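Local coordinates for protein transport protein SEC7 (PDB 4OIY) that activates the small GTPase ARF1 by catalysing guanine nucleotide exchange at the trans-Golgi network, supporting vesicle budding and Golgi traffic through its all-helical Sec7 domain, at residues T10-C15 against K33-D38; A17-K22 against E52-A57; Y138-L143 against Q159-N164; T145-S150 against E185-E190. All blocks are in the same frame, centred on the assembly; numbering follows the deposited sequence.

Contact 1 (T10-C15 against K33-D38)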
loop_
_atom_site.group_PDB
_atom_site.type_symbol
_atom_site.label_atom_id
_atom_site.label_comp_id
_atom_site.label_asym_id
_atom_site.label_seq_id
_atom_site.Cartn_x
_atom_site.Cartn_y
_atom_site.Cartn_z
ATOM N N THR A 10 -2.400 -21.683 -18.895
ATOM C CA THR A 10 -3.038 -20.690 -19.750
ATOM C C THR A 10 -2.008 -19.651 -20.192
ATOM O O THR A 10 -0.961 -19.496 -19.560
ATOM C CB THR A 10 -4.168 -19.929 -19.042
ATOM O OG1 THR A 10 -3.642 -19.283 -17.874
ATOM C CG2 THR A 10 -5.315 -20.861 -18.643
ATOM N N ALA A 11 -2.324 -18.945 -21.271
ATOM C CA ALA A 11 -1.493 -17.852 -21.770
ATOM C C ALA A 11 -1.301 -16.771 -20.703
ATOM O O ALA A 11 -0.193 -16.259 -20.525
ATOM C CB ALA A 11 -2.116 -17.252 -23.024
ATOM N N LEU A 12 -2.376 -16.436 -19.994
ATOM C CA LEU A 12 -2.308 -15.447 -18.915
ATOM C C LEU A 12 -1.405 -15.926 -17.785
ATOM O O LEU A 12 -0.626 -15.144 -17.252
ATOM C CB LEU A 12 -3.695 -15.123 -18.360
ATOM C CG LEU A 12 -3.777 -14.131 -17.189
ATOM C CD1 LEU A 12 -3.149 -12.790 -17.542
ATOM C CD2 LEU A 12 -5.223 -13.941 -16.757
ATOM N N SER A 13 -1.511 -17.198 -17.409
ATOM C CA SER A 13 -0.671 -17.737 -16.336
ATOM C C SER A 13 0.807 -17.704 -16.718
ATOM O O SER A 13 1.663 -17.413 -15.889
ATOM C CB SER A 13 -1.112 -19.153 -15.954
ATOM O OG SER A 13 -2.411 -19.126 -15.377
ATOM N N GLU A 14 1.105 -17.965 -17.986
ATOM C CA GLU A 14 2.471 -17.830 -18.486
ATOM C C GLU A 14 2.980 -16.393 -18.343
ATOM O O GLU A 14 4.113 -16.186 -17.914
ATOM C CB GLU A 14 2.566 -18.300 -19.941
ATOM C CG GLU A 14 2.444 -19.812 -20.090
ATOM C CD GLU A 14 2.362 -20.281 -21.536
ATOM O OE1 GLU A 14 1.928 -19.503 -22.409
ATOM O OE2 GLU A 14 2.721 -21.452 -21.802
ATOM N N CYS A 15 2.140 -15.416 -18.674
ATOM C CA CYS A 15 2.496 -13.994 -18.532
ATOM C C CYS A 15 2.696 -13.586 -17.071
ATOM O O CYS A 15 3.563 -12.765 -16.758
ATOM C CB CYS A 15 1.419 -13.095 -19.143
ATOM S SG CYS A 15 1.334 -13.086 -20.949
ATOM N N LYS A 33 0.626 -9.935 -26.389
ATOM C CA LYS A 33 -0.378 -10.996 -26.311
ATOM C C LYS A 33 -1.805 -10.493 -26.082
ATOM O O LYS A 33 -2.740 -11.291 -26.046
ATOM C CB LYS A 33 0.009 -12.002 -25.226
ATOM C CG LYS A 33 1.295 -12.751 -25.538
ATOM C CD LYS A 33 1.795 -13.575 -24.361
ATOM C CE LYS A 33 0.746 -14.551 -23.845
ATOM N NZ LYS A 33 0.225 -15.470 -24.897
ATOM N N GLY A 34 -1.973 -9.181 -25.928
ATOM C CA GLY A 34 -3.297 -8.567 -25.849
ATOM C C GLY A 34 -3.918 -8.488 -24.464
ATOM O O GLY A 34 -5.079 -8.095 -24.327
ATOM N N PHE A 35 -3.159 -8.854 -23.436
ATOM C CA PHE A 35 -3.654 -8.793 -22.057
ATOM C C PHE A 35 -3.578 -7.385 -21.478
ATOM O O PHE A 35 -4.234 -7.090 -20.480
ATOM C CB PHE A 35 -2.872 -9.754 -21.161
ATOM C CG PHE A 35 -3.186 -11.198 -21.407
ATOM C CD1 PHE A 35 -4.464 -11.688 -21.178
ATOM C CD2 PHE A 35 -2.209 -12.073 -21.858
ATOM C CE1 PHE A 35 -4.764 -13.019 -21.401
ATOM C CE2 PHE A 35 -2.504 -13.406 -22.081
ATOM C CZ PHE A 35 -3.782 -13.879 -21.852
ATOM N N LEU A 36 -2.777 -6.532 -22.110
ATOM C CA LEU A 36 -2.547 -5.171 -21.645
ATOM C C LEU A 36 -2.685 -4.204 -22.820
ATOM O O LEU A 36 -2.044 -4.377 -23.858
ATOM C CB LEU A 36 -1.151 -5.091 -21.029
ATOM C CG LEU A 36 -0.757 -3.854 -20.228
ATOM C CD1 LEU A 36 -1.746 -3.582 -19.105
ATOM C CD2 LEU A 36 0.651 -4.016 -19.682
ATOM N N LYS A 37 -3.528 -3.190 -22.648
ATOM C CA LYS A 37 -3.845 -2.240 -23.717
ATOM C C LYS A 37 -2.601 -1.510 -24.217
ATOM O O LYS A 37 -2.351 -1.429 -25.422
ATOM C CB LYS A 37 -4.875 -1.224 -23.214
ATOM C CG LYS A 37 -5.487 -0.347 -24.292
ATOM C CD LYS A 37 -6.389 0.714 -23.678
ATOM C CE LYS A 37 -7.146 1.497 -24.740
ATOM N NZ LYS A 37 -8.123 0.650 -25.482
ATOM N N ASP A 38 -1.832 -0.974 -23.277
ATOM C CA ASP A 38 -0.620 -0.231 -23.587
ATOM C C ASP A 38 0.229 -0.142 -22.319
ATOM O O ASP A 38 -0.130 -0.728 -21.295
ATOM C CB ASP A 38 -0.973 1.161 -24.135
ATOM C CG ASP A 38 -1.917 1.934 -23.227
ATOM O OD1 ASP A 38 -1.703 1.938 -21.997
ATOM O OD2 ASP A 38 -2.874 2.555 -23.747
#

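Contact 2 (A17-K22 against E52-A57)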
loop_
_atom_site.group_PDB
_atom_site.type_symbol
_atom_site.label_atom_id
_atom_site.label_comp_id
_atom_site.label_asym_id
_atom_site.label_seq_id
_atom_site.Cartn_x
_atom_site.Cartn_y
_atom_site.Cartn_z
ATOM N N ALA A 17 3.721 -15.612 -14.730
ATOM C CA ALA A 17 5.018 -16.182 -14.363
ATOM C C ALA A 17 6.165 -15.281 -14.816
ATOM O O ALA A 17 7.127 -15.071 -14.065
ATOM C CB ALA A 17 5.174 -17.583 -14.945
ATOM N N ILE A 18 6.057 -14.736 -16.025
ATOM C CA ILE A 18 7.071 -13.805 -16.531
ATOM C C ILE A 18 7.112 -12.576 -15.626
ATOM O O ILE A 18 8.191 -12.119 -15.249
ATOM C CB ILE A 18 6.803 -13.397 -17.996
ATOM C CG1 ILE A 18 6.932 -14.612 -18.917
ATOM C CG2 ILE A 18 7.772 -12.309 -18.445
ATOM C CD1 ILE A 18 6.364 -14.385 -20.299
ATOM N N PHE A 19 5.945 -12.061 -15.254
ATOM C CA PHE A 19 5.888 -10.878 -14.385
ATOM C C PHE A 19 6.560 -11.146 -13.047
ATOM O O PHE A 19 7.323 -10.326 -12.553
ATOM C CB PHE A 19 4.446 -10.426 -14.135
ATOM C CG PHE A 19 4.347 -9.247 -13.206
ATOM C CD1 PHE A 19 4.260 -9.420 -11.831
ATOM C CD2 PHE A 19 4.388 -7.962 -13.710
ATOM C CE1 PHE A 19 4.198 -8.323 -10.985
ATOM C CE2 PHE A 19 4.320 -6.865 -12.872
ATOM C CZ PHE A 19 4.229 -7.043 -11.506
ATOM N N ASN A 20 6.252 -12.284 -12.443
ATOM C CA ASN A 20 6.774 -12.589 -11.119
ATOM C C ASN A 20 8.285 -12.784 -11.141
ATOM O O ASN A 20 8.950 -12.558 -10.133
ATOM C CB ASN A 20 6.074 -13.813 -10.522
ATOM C CG ASN A 20 4.647 -13.525 -10.090
ATOM O OD1 ASN A 20 4.280 -12.388 -9.804
ATOM N ND2 ASN A 20 3.829 -14.569 -10.031
ATOM N N ASN A 21 8.816 -13.190 -12.287
ATOM C CA ASN A 21 10.254 -13.326 -12.471
ATOM C C ASN A 21 10.924 -11.971 -12.721
ATOM O O ASN A 21 11.985 -11.681 -12.163
ATOM C CB ASN A 21 10.543 -14.280 -13.627
ATOM C CG ASN A 21 12.025 -14.455 -13.884
ATOM O OD1 ASN A 21 12.739 -15.085 -13.097
ATOM N ND2 ASN A 21 12.498 -13.895 -14.991
ATOM N N LYS A 22 10.323 -11.160 -13.586
ATOM C CA LYS A 22 10.871 -9.844 -13.892
ATOM C C LYS A 22 9.762 -8.946 -14.405
ATOM O O LYS A 22 9.445 -8.979 -15.587
ATOM C CB LYS A 22 12.004 -9.924 -14.920
ATOM C CG LYS A 22 12.669 -8.571 -15.147
ATOM C CD LYS A 22 14.123 -8.656 -15.579
ATOM C CE LYS A 22 15.029 -9.178 -14.480
ATOM N NZ LYS A 22 14.788 -8.673 -13.106
ATOM N N GLU A 52 -5.275 -11.773 -10.538
ATOM C CA GLU A 52 -4.969 -12.665 -9.427
ATOM C C GLU A 52 -3.686 -13.422 -9.715
ATOM O O GLU A 52 -3.387 -13.700 -10.862
ATOM C CB GLU A 52 -6.114 -13.656 -9.195
ATOM C CG GLU A 52 -7.375 -12.985 -8.678
ATOM C CD GLU A 52 -8.520 -13.946 -8.409
ATOM O OE1 GLU A 52 -9.592 -13.452 -7.994
ATOM O OE2 GLU A 52 -8.365 -15.177 -8.601
ATOM N N GLY A 53 -2.934 -13.756 -8.671
ATOM C CA GLY A 53 -1.764 -14.604 -8.822
ATOM C C GLY A 53 -0.445 -13.872 -8.943
ATOM O O GLY A 53 0.590 -14.509 -9.121
ATOM N N LEU A 54 -0.469 -12.539 -8.859
ATOM C CA LEU A 54 0.772 -11.778 -8.874
ATOM C C LEU A 54 1.422 -11.873 -7.504
ATOM O O LEU A 54 0.736 -11.845 -6.479
ATOM C CB LEU A 54 0.536 -10.316 -9.255
ATOM C CG LEU A 54 -0.145 -10.054 -10.599
ATOM C CD1 LEU A 54 -0.174 -8.566 -10.904
ATOM C CD2 LEU A 54 0.516 -10.803 -11.740
ATOM N N ASP A 55 2.742 -12.016 -7.496
ATOM C CA ASP A 55 3.490 -12.079 -6.252
ATOM C C ASP A 55 3.521 -10.677 -5.640
ATOM O O ASP A 55 3.957 -9.732 -6.279
ATOM C CB ASP A 55 4.895 -12.600 -6.520
ATOM C CG ASP A 55 5.684 -12.787 -5.267
ATOM O OD1 ASP A 55 6.209 -11.779 -4.765
ATOM O OD2 ASP A 55 5.787 -13.938 -4.786
ATOM N N MET A 56 3.042 -10.546 -4.406
ATOM C CA MET A 56 2.922 -9.225 -3.795
ATOM C C MET A 56 4.258 -8.546 -3.585
ATOM O O MET A 56 4.332 -7.321 -3.606
ATOM C CB MET A 56 2.165 -9.316 -2.482
ATOM C CG MET A 56 0.708 -9.646 -2.716
ATOM S SD MET A 56 -0.290 -9.042 -1.369
ATOM C CE MET A 56 0.194 -10.207 -0.113
ATOM N N ALA A 57 5.305 -9.334 -3.376
ATOM C CA ALA A 57 6.642 -8.771 -3.245
ATOM C C ALA A 57 7.167 -8.290 -4.590
ATOM O O ALA A 57 7.791 -7.236 -4.670
ATOM C CB ALA A 57 7.598 -9.771 -2.623
#

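Contact 3 (Y138-L143 against Q159-N164)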
loop_
_atom_site.group_PDB
_atom_site.type_symbol
_atom_site.label_atom_id
_atom_site.label_comp_id
_atom_site.label_asym_id
_atom_site.label_seq_id
_atom_site.Cartn_x
_atom_site.Cartn_y
_atom_site.Cartn_z
ATOM N N TYR A 138 2.644 5.816 9.581
ATOM C CA TYR A 138 3.806 5.104 10.131
ATOM C C TYR A 138 3.573 4.628 11.558
ATOM O O TYR A 138 3.969 3.530 11.929
ATOM C CB TYR A 138 5.071 5.968 10.099
ATOM C CG TYR A 138 5.608 6.132 8.709
ATOM C CD1 TYR A 138 6.497 5.205 8.176
ATOM C CD2 TYR A 138 5.206 7.190 7.916
ATOM C CE1 TYR A 138 6.972 5.341 6.885
ATOM C CE2 TYR A 138 5.684 7.342 6.638
ATOM C CZ TYR A 138 6.567 6.412 6.127
ATOM O OH TYR A 138 7.030 6.564 4.846
ATOM N N SER A 139 2.904 5.459 12.352
ATOM C CA SER A 139 2.603 5.084 13.724
ATOM C C SER A 139 1.654 3.888 13.758
ATOM O O SER A 139 1.778 3.016 14.617
ATOM C CB SER A 139 2.008 6.272 14.475
ATOM O OG SER A 139 1.750 5.938 15.814
ATOM N N LEU A 140 0.717 3.850 12.816
ATOM C CA LEU A 140 -0.233 2.754 12.722
ATOM C C LEU A 140 0.451 1.476 12.264
ATOM O O LEU A 140 0.131 0.404 12.761
ATOM C CB LEU A 140 -1.389 3.105 11.784
ATOM C CG LEU A 140 -2.345 4.180 12.313
ATOM C CD1 LEU A 140 -3.247 4.710 11.216
ATOM C CD2 LEU A 140 -3.158 3.641 13.481
ATOM N N ILE A 141 1.390 1.581 11.326
ATOM C CA ILE A 141 2.152 0.406 10.888
ATOM C C ILE A 141 2.964 -0.160 12.052
ATOM O O ILE A 141 3.011 -1.379 12.262
ATOM C CB ILE A 141 3.080 0.744 9.701
ATOM C CG1 ILE A 141 2.249 0.970 8.432
ATOM C CG2 ILE A 141 4.091 -0.379 9.462
ATOM C CD1 ILE A 141 3.007 1.648 7.318
ATOM N N MET A 142 3.588 0.719 12.824
ATOM C CA MET A 142 4.385 0.279 13.979
ATOM C C MET A 142 3.515 -0.366 15.051
ATOM O O MET A 142 3.894 -1.365 15.646
ATOM C CB MET A 142 5.154 1.445 14.587
ATOM C CG MET A 142 5.977 1.033 15.791
ATOM S SD MET A 142 7.095 2.313 16.354
ATOM C CE MET A 142 6.043 3.651 16.855
ATOM N N LEU A 143 2.348 0.219 15.296
ATOM C CA LEU A 143 1.414 -0.324 16.275
ATOM C C LEU A 143 0.994 -1.712 15.839
ATOM O O LEU A 143 0.957 -2.640 16.645
ATOM C CB LEU A 143 0.181 0.578 16.397
ATOM C CG LEU A 143 -0.933 0.037 17.292
ATOM C CD1 LEU A 143 -0.492 -0.069 18.743
ATOM C CD2 LEU A 143 -2.176 0.892 17.174
ATOM N N GLN A 159 -1.354 4.195 25.777
ATOM C CA GLN A 159 -0.647 5.393 26.224
ATOM C C GLN A 159 0.549 5.716 25.327
ATOM O O GLN A 159 0.736 6.864 24.920
ATOM C CB GLN A 159 -0.210 5.269 27.693
ATOM C CG GLN A 159 0.579 6.477 28.200
ATOM C CD GLN A 159 -0.194 7.785 28.125
ATOM O OE1 GLN A 159 -1.417 7.795 28.173
ATOM N NE2 GLN A 159 0.526 8.894 28.007
ATOM N N GLU A 160 1.349 4.703 25.003
ATOM C CA GLU A 160 2.513 4.896 24.144
ATOM C C GLU A 160 2.124 5.342 22.735
ATOM O O GLU A 160 2.789 6.189 22.144
ATOM C CB GLU A 160 3.362 3.629 24.100
ATOM C CG GLU A 160 4.180 3.448 25.368
ATOM C CD GLU A 160 4.735 2.049 25.540
ATOM O OE1 GLU A 160 4.312 1.125 24.814
ATOM O OE2 GLU A 160 5.601 1.875 26.427
ATOM N N PHE A 161 1.040 4.781 22.215
ATOM C CA PHE A 161 0.529 5.163 20.897
ATOM C C PHE A 161 0.110 6.643 20.880
ATOM O O PHE A 161 0.413 7.370 19.933
ATOM C CB PHE A 161 -0.619 4.241 20.504
ATOM C CG PHE A 161 -1.219 4.560 19.171
ATOM C CD1 PHE A 161 -0.480 4.402 18.004
ATOM C CD2 PHE A 161 -2.521 5.008 19.081
ATOM C CE1 PHE A 161 -1.035 4.692 16.771
ATOM C CE2 PHE A 161 -3.079 5.306 17.854
ATOM C CZ PHE A 161 -2.334 5.155 16.699
ATOM N N LEU A 162 -0.566 7.092 21.933
ATOM C CA LEU A 162 -0.916 8.506 22.083
ATOM C C LEU A 162 0.326 9.381 22.102
ATOM O O LEU A 162 0.390 10.397 21.406
ATOM C CB LEU A 162 -1.728 8.739 23.360
ATOM C CG LEU A 162 -3.048 7.982 23.466
ATOM C CD1 LEU A 162 -3.657 8.238 24.832
ATOM C CD2 LEU A 162 -4.028 8.343 22.358
ATOM N N GLU A 163 1.333 8.978 22.877
ATOM C CA GLU A 163 2.576 9.750 22.965
ATOM C C GLU A 163 3.281 9.883 21.612
ATOM O O GLU A 163 3.795 10.952 21.264
ATOM C CB GLU A 163 3.526 9.117 23.976
ATOM C CG GLU A 163 3.052 9.234 25.416
ATOM C CD GLU A 163 3.869 8.390 26.370
ATOM O OE1 GLU A 163 4.968 7.943 25.983
ATOM O OE2 GLU A 163 3.404 8.176 27.512
ATOM N N ASN A 164 3.281 8.793 20.858
ATOM C CA ASN A 164 3.961 8.733 19.568
ATOM C C ASN A 164 3.364 9.681 18.526
ATOM O O ASN A 164 4.019 10.016 17.536
ATOM C CB ASN A 164 3.967 7.299 19.036
ATOM C CG ASN A 164 4.910 6.391 19.808
ATOM O OD1 ASN A 164 5.756 6.853 20.582
ATOM N ND2 ASN A 164 4.781 5.090 19.588
#

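Contact 4 (T145-S150 against E185-E190)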
loop_
_atom_site.group_PDB
_atom_site.type_symbol
_atom_site.label_atom_id
_atom_site.label_comp_id
_atom_site.label_asym_id
_atom_site.label_seq_id
_atom_site.Cartn_x
_atom_site.Cartn_y
_atom_site.Cartn_z
ATOM N N THR A 145 2.541 -3.873 13.928
ATOM C CA THR A 145 3.659 -4.783 14.160
ATOM C C THR A 145 3.786 -5.140 15.641
ATOM O O THR A 145 3.852 -6.319 15.991
ATOM C CB THR A 145 4.972 -4.163 13.654
ATOM O OG1 THR A 145 4.911 -4.016 12.229
ATOM C CG2 THR A 145 6.163 -5.036 14.002
ATOM N N ASP A 146 3.796 -4.136 16.513
ATOM C CA ASP A 146 4.036 -4.388 17.938
ATOM C C ASP A 146 2.892 -5.137 18.608
ATOM O O ASP A 146 3.119 -5.857 19.570
ATOM C CB ASP A 146 4.352 -3.096 18.700
ATOM C CG ASP A 146 5.728 -2.533 18.358
ATOM O OD1 ASP A 146 6.456 -3.146 17.539
ATOM O OD2 ASP A 146 6.076 -1.471 18.914
ATOM N N LEU A 147 1.668 -4.987 18.109
ATOM C CA LEU A 147 0.549 -5.730 18.679
ATOM C C LEU A 147 0.479 -7.168 18.169
ATOM O O LEU A 147 0.112 -8.068 18.931
ATOM C CB LEU A 147 -0.782 -5.015 18.421
ATOM C CG LEU A 147 -1.007 -3.725 19.213
ATOM C CD1 LEU A 147 -2.403 -3.196 18.940
ATOM C CD2 LEU A 147 -0.809 -3.933 20.707
ATOM N N HIS A 148 0.837 -7.391 16.903
ATOM C CA HIS A 148 0.555 -8.666 16.235
ATOM C C HIS A 148 1.755 -9.489 15.756
ATOM O O HIS A 148 1.633 -10.708 15.617
ATOM C CB HIS A 148 -0.368 -8.414 15.042
ATOM C CG HIS A 148 -1.722 -7.918 15.433
ATOM N ND1 HIS A 148 -2.149 -6.630 15.184
ATOM C CD2 HIS A 148 -2.739 -8.536 16.076
ATOM C CE1 HIS A 148 -3.372 -6.480 15.658
ATOM N NE2 HIS A 148 -3.754 -7.621 16.202
ATOM N N SER A 149 2.890 -8.848 15.487
ATOM C CA SER A 149 4.001 -9.511 14.788
ATOM C C SER A 149 5.283 -9.626 15.598
ATOM O O SER A 149 5.976 -10.650 15.528
ATOM C CB SER A 149 4.330 -8.758 13.498
ATOM O OG SER A 149 3.216 -8.701 12.638
ATOM N N SER A 150 5.609 -8.578 16.347
ATOM C CA SER A 150 6.955 -8.418 16.899
ATOM C C SER A 150 7.351 -9.544 17.844
ATOM O O SER A 150 6.573 -9.951 18.706
ATOM C CB SER A 150 7.103 -7.078 17.622
ATOM O OG SER A 150 8.440 -6.890 18.065
ATOM N N GLU A 185 -9.119 -0.400 16.365
ATOM C CA GLU A 185 -9.273 -0.963 15.026
ATOM C C GLU A 185 -8.092 -1.866 14.679
ATOM O O GLU A 185 -8.279 -2.984 14.189
ATOM C CB GLU A 185 -9.424 0.137 13.975
ATOM C CG GLU A 185 -10.762 0.860 14.056
ATOM C CD GLU A 185 -11.024 1.759 12.866
ATOM O OE1 GLU A 185 -10.687 1.373 11.735
ATOM O OE2 GLU A 185 -11.595 2.857 13.056
ATOM N N ILE A 186 -6.881 -1.390 14.957
ATOM C CA ILE A 186 -5.679 -2.180 14.702
ATOM C C ILE A 186 -5.638 -3.388 15.628
ATOM O O ILE A 186 -5.377 -4.498 15.174
ATOM C CB ILE A 186 -4.394 -1.342 14.876
ATOM C CG1 ILE A 186 -4.310 -0.255 13.795
ATOM C CG2 ILE A 186 -3.152 -2.237 14.854
ATOM C CD1 ILE A 186 -3.939 -0.756 12.418
ATOM N N ALA A 187 -5.879 -3.165 16.918
ATOM C CA ALA A 187 -5.823 -4.248 17.909
ATOM C C ALA A 187 -6.769 -5.397 17.564
ATOM O O ALA A 187 -6.428 -6.564 17.764
ATOM C CB ALA A 187 -6.130 -3.717 19.303
ATOM N N ASN A 188 -7.948 -5.071 17.041
ATOM C CA ASN A 188 -8.975 -6.085 16.799
ATOM C C ASN A 188 -8.847 -6.797 15.458
ATOM O O ASN A 188 -9.363 -7.906 15.300
ATOM C CB ASN A 188 -10.365 -5.462 16.923
ATOM C CG ASN A 188 -10.701 -5.061 18.347
ATOM O OD1 ASN A 188 -10.099 -5.551 19.303
ATOM N ND2 ASN A 188 -11.683 -4.182 18.495
ATOM N N ASN A 189 -8.192 -6.156 14.491
ATOM C CA ASN A 189 -7.978 -6.746 13.169
ATOM C C ASN A 189 -6.629 -6.332 12.573
ATOM O O ASN A 189 -6.482 -5.231 12.035
ATOM C CB ASN A 189 -9.127 -6.381 12.221
ATOM C CG ASN A 189 -10.446 -7.039 12.613
ATOM O OD1 ASN A 189 -10.618 -8.253 12.463
ATOM N ND2 ASN A 189 -11.378 -6.247 13.129
ATOM N N GLU A 190 -5.652 -7.230 12.691
ATOM C CA GLU A 190 -4.301 -7.035 12.166
ATOM C C GLU A 190 -4.307 -6.689 10.686
ATOM O O GLU A 190 -5.060 -7.282 9.918
ATOM C CB GLU A 190 -3.501 -8.327 12.359
ATOM C CG GLU A 190 -2.082 -8.295 11.812
ATOM C CD GLU A 190 -1.338 -9.607 12.006
ATOM O OE1 GLU A 190 -1.950 -10.586 12.479
ATOM O OE2 GLU A 190 -0.134 -9.654 11.687
#

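Contact 1 (T10-C15 against K33-D38)
Ala11, Leu12 and Cys15, at the start of helix 11-21, receive the side chains of Lys33 and Phe35 from the turn that ends helix 23-32. That turn is a Schellman motif: Gly34 takes a positive phi of 88°, two hydrogen bonds run back into the last helical turn, and the chain then continues as a loop toward helix 41-50 in this N-terminal part of the Sec7 domain. Just ahead of the touching residues, Thr10 is the N-cap, its OG1 accepting from Ser13 N at 3.0 Å. Ala11 offers its methyl to two partners. Ala11 CB lies in the plane of the Phe35 ring at its edge, 3.9 Å from Phe35 CZ, and also meets Lys33 NZ at 3.5 Å. Leu12 supplies the contact over a ring face. Its chi1 of 178° sets CG anti to the backbone N, beside the carbonyl carbon. Leu12 CD1 lies over the ring, 4.1 Å from the Phe35 centroid and 13° off the normal, a CH-pi contact; Leu12 CB rests 3.7 Å from Phe35 CZ. One turn on from Ala11, Cys15 SG meets the ring obliquely, a sulfur-aromatic contact 4.9 Å from the Phe35 centroid. The sulfur also packs on the aliphatic part of Lys33, whose chain bends at chi3 and chi4 and passes with CE in the ring plane, at its edge. No hydrogen bond joins the segments, so the evidence is for apolar, CH-pi and sulfur-aromatic packing, with Leu30 of helix 23-32 touching both Cys15 and Phe35. The tightest approach is Cys15 SG to Lys33 CE, 3.3 Å.

Contact 2 (A17-K22 against E52-A57)
The Phe19 ring and the Asn20 amide are the flat groups that helix 11-21 presents to the turn leading into helix 56-64. Leu54 approaches the ring obliquely, its CD2 4.0 Å from Phe19 CD1, and the two side chains cross at about a right angle. At the ring's edge, in plane, lies the neighbouring Asn20 OD1. The Asn20 amide itself faces two backbone groups two residues apart. Asn20 OD1 accepts from Asp55 N at 2.8 Å in a nearly straight bond (171°), the donor standing 39° above the carbonyl plane. Asn20 ND2 gives a weak bond to Gly53 O at 3.4 Å. The strong OD1 bond, helped by the weak one from ND2, would restrain the rotation of the amide. The Asp55 carboxylate turns off in another direction: its CG is anti to the backbone N, and its plane is 74° from that of the amide. Asp55 is the N-cap of helix 56-64, with OD1 accepting from Ala58 N and weakly from Ala57 N. A leucine in place of Asn20 would probably leave the Asp55 N-H and the Gly53 carbonyl without their side-chain mates. Around the apolar half, Phe19 and Leu54 both touch Leu48 and Val59, tying helices 11-21, 41-50 and 56-64 of the Sec7 domain together. The chemistry implies a division of labour, in which one amide positions the cap residue's backbone and the carboxylate remains available to the helix end.

Contact 3 (Y138-L143 against Q159-N164)
Helix 130-148 and helix 158-164 form an antiparallel pair in which Ser139, Leu140, Met142 and Leu143 meet Phe161 and Asn164. The axes of the two short segments run 157° apart in direction and approach to 10.6 Å. Phe161 carries most of the contact, its CG anti to the backbone N (chi1 180°) and its ring set against helix 130-148. Leu143 CD2 sits over one face, offset toward the rim, 4.0 Å from the Phe161 centroid and 14° off the normal: a CH-pi contact. Leu140 CD2 reaches Phe161 CZ obliquely, at 3.7 Å. In this Sec7 domain helix 130-148 packs against several helices: its Leu140 also touches helix 88-96, and its Leu143 touches Phe183 and Ile186 of helix 176-188, so the Phe161 ring joins an apolar layer between them. Ser139 OG comes obliquely to the ring, 3.2 Å from Phe161 CE1. Its polar need is met by Asn165 ND2, which also binds Phe161 O, so that one amide links the serine to the phenylalanine backbone. Nearer the surface, Met142 bends at chi3 and sets CE 3.3 Å from Asn164 ND2, the two side chains crossing at about a right angle.

Contact 4 (T145-S150 against E185-E190)
The side chains of His148 and Glu190 lie alongside each other, running opposite ways, where helix 130-148 ends beside the C-terminal residues of helix 176-188 and the tail after it, in the C-terminal part of the Sec7 domain. From the base outward, His148 CB meets the carboxylate carbon, 3.4 Å from Glu190 CD. His148 CG lies 3.6 Å from Glu190 CB, which stands 3.5 Å above the ring plane over its centre, a CH-pi contact. Glu190 keeps CG anti to its own backbone N and extends from there, its carboxylate plane only 7° from the ring's. The opposite face is covered, toward the rim, by Leu147 CB of the same helix. ND1 turns back to Asn144 O in a weak hydrogen bond. At the tip, His148 NE2 donates to Ala187 O at 3.3 Å and 140°; the acceptor is close to the ring plane, while the donor stands 50° above the carbonyl plane. An alanine in place of His148 would probably leave Ala187 O without this donor, Asn144 O without its weak partner and Glu190 CB without a ring to cover. Beside the histidine, Leu147 takes up the apolar packing, its CD1 4.3 Å from Ile186 CG2 and 3.7 Å from Ala187 CA.

The four contacts form two pairs toward the ends of an elongated helical domain. Contacts 1 and 2 share helix 11-21, their centres 13 Å apart, and their segments alternate along the chain. Contacts 3 and 4 share helix 130-148, also alternate, and have centres 11 Å apart; they touch directly, Leu143 CD2 lying 3.9 Å from Ile186 CB. The first pair closes before the second opens. Contacts 1 and 3 lie on opposite sides of the chain's centre, with centres about 43 Å apart. Each pair therefore ties together helices within its own end of the Sec7 domain, and neither bridges the two ends.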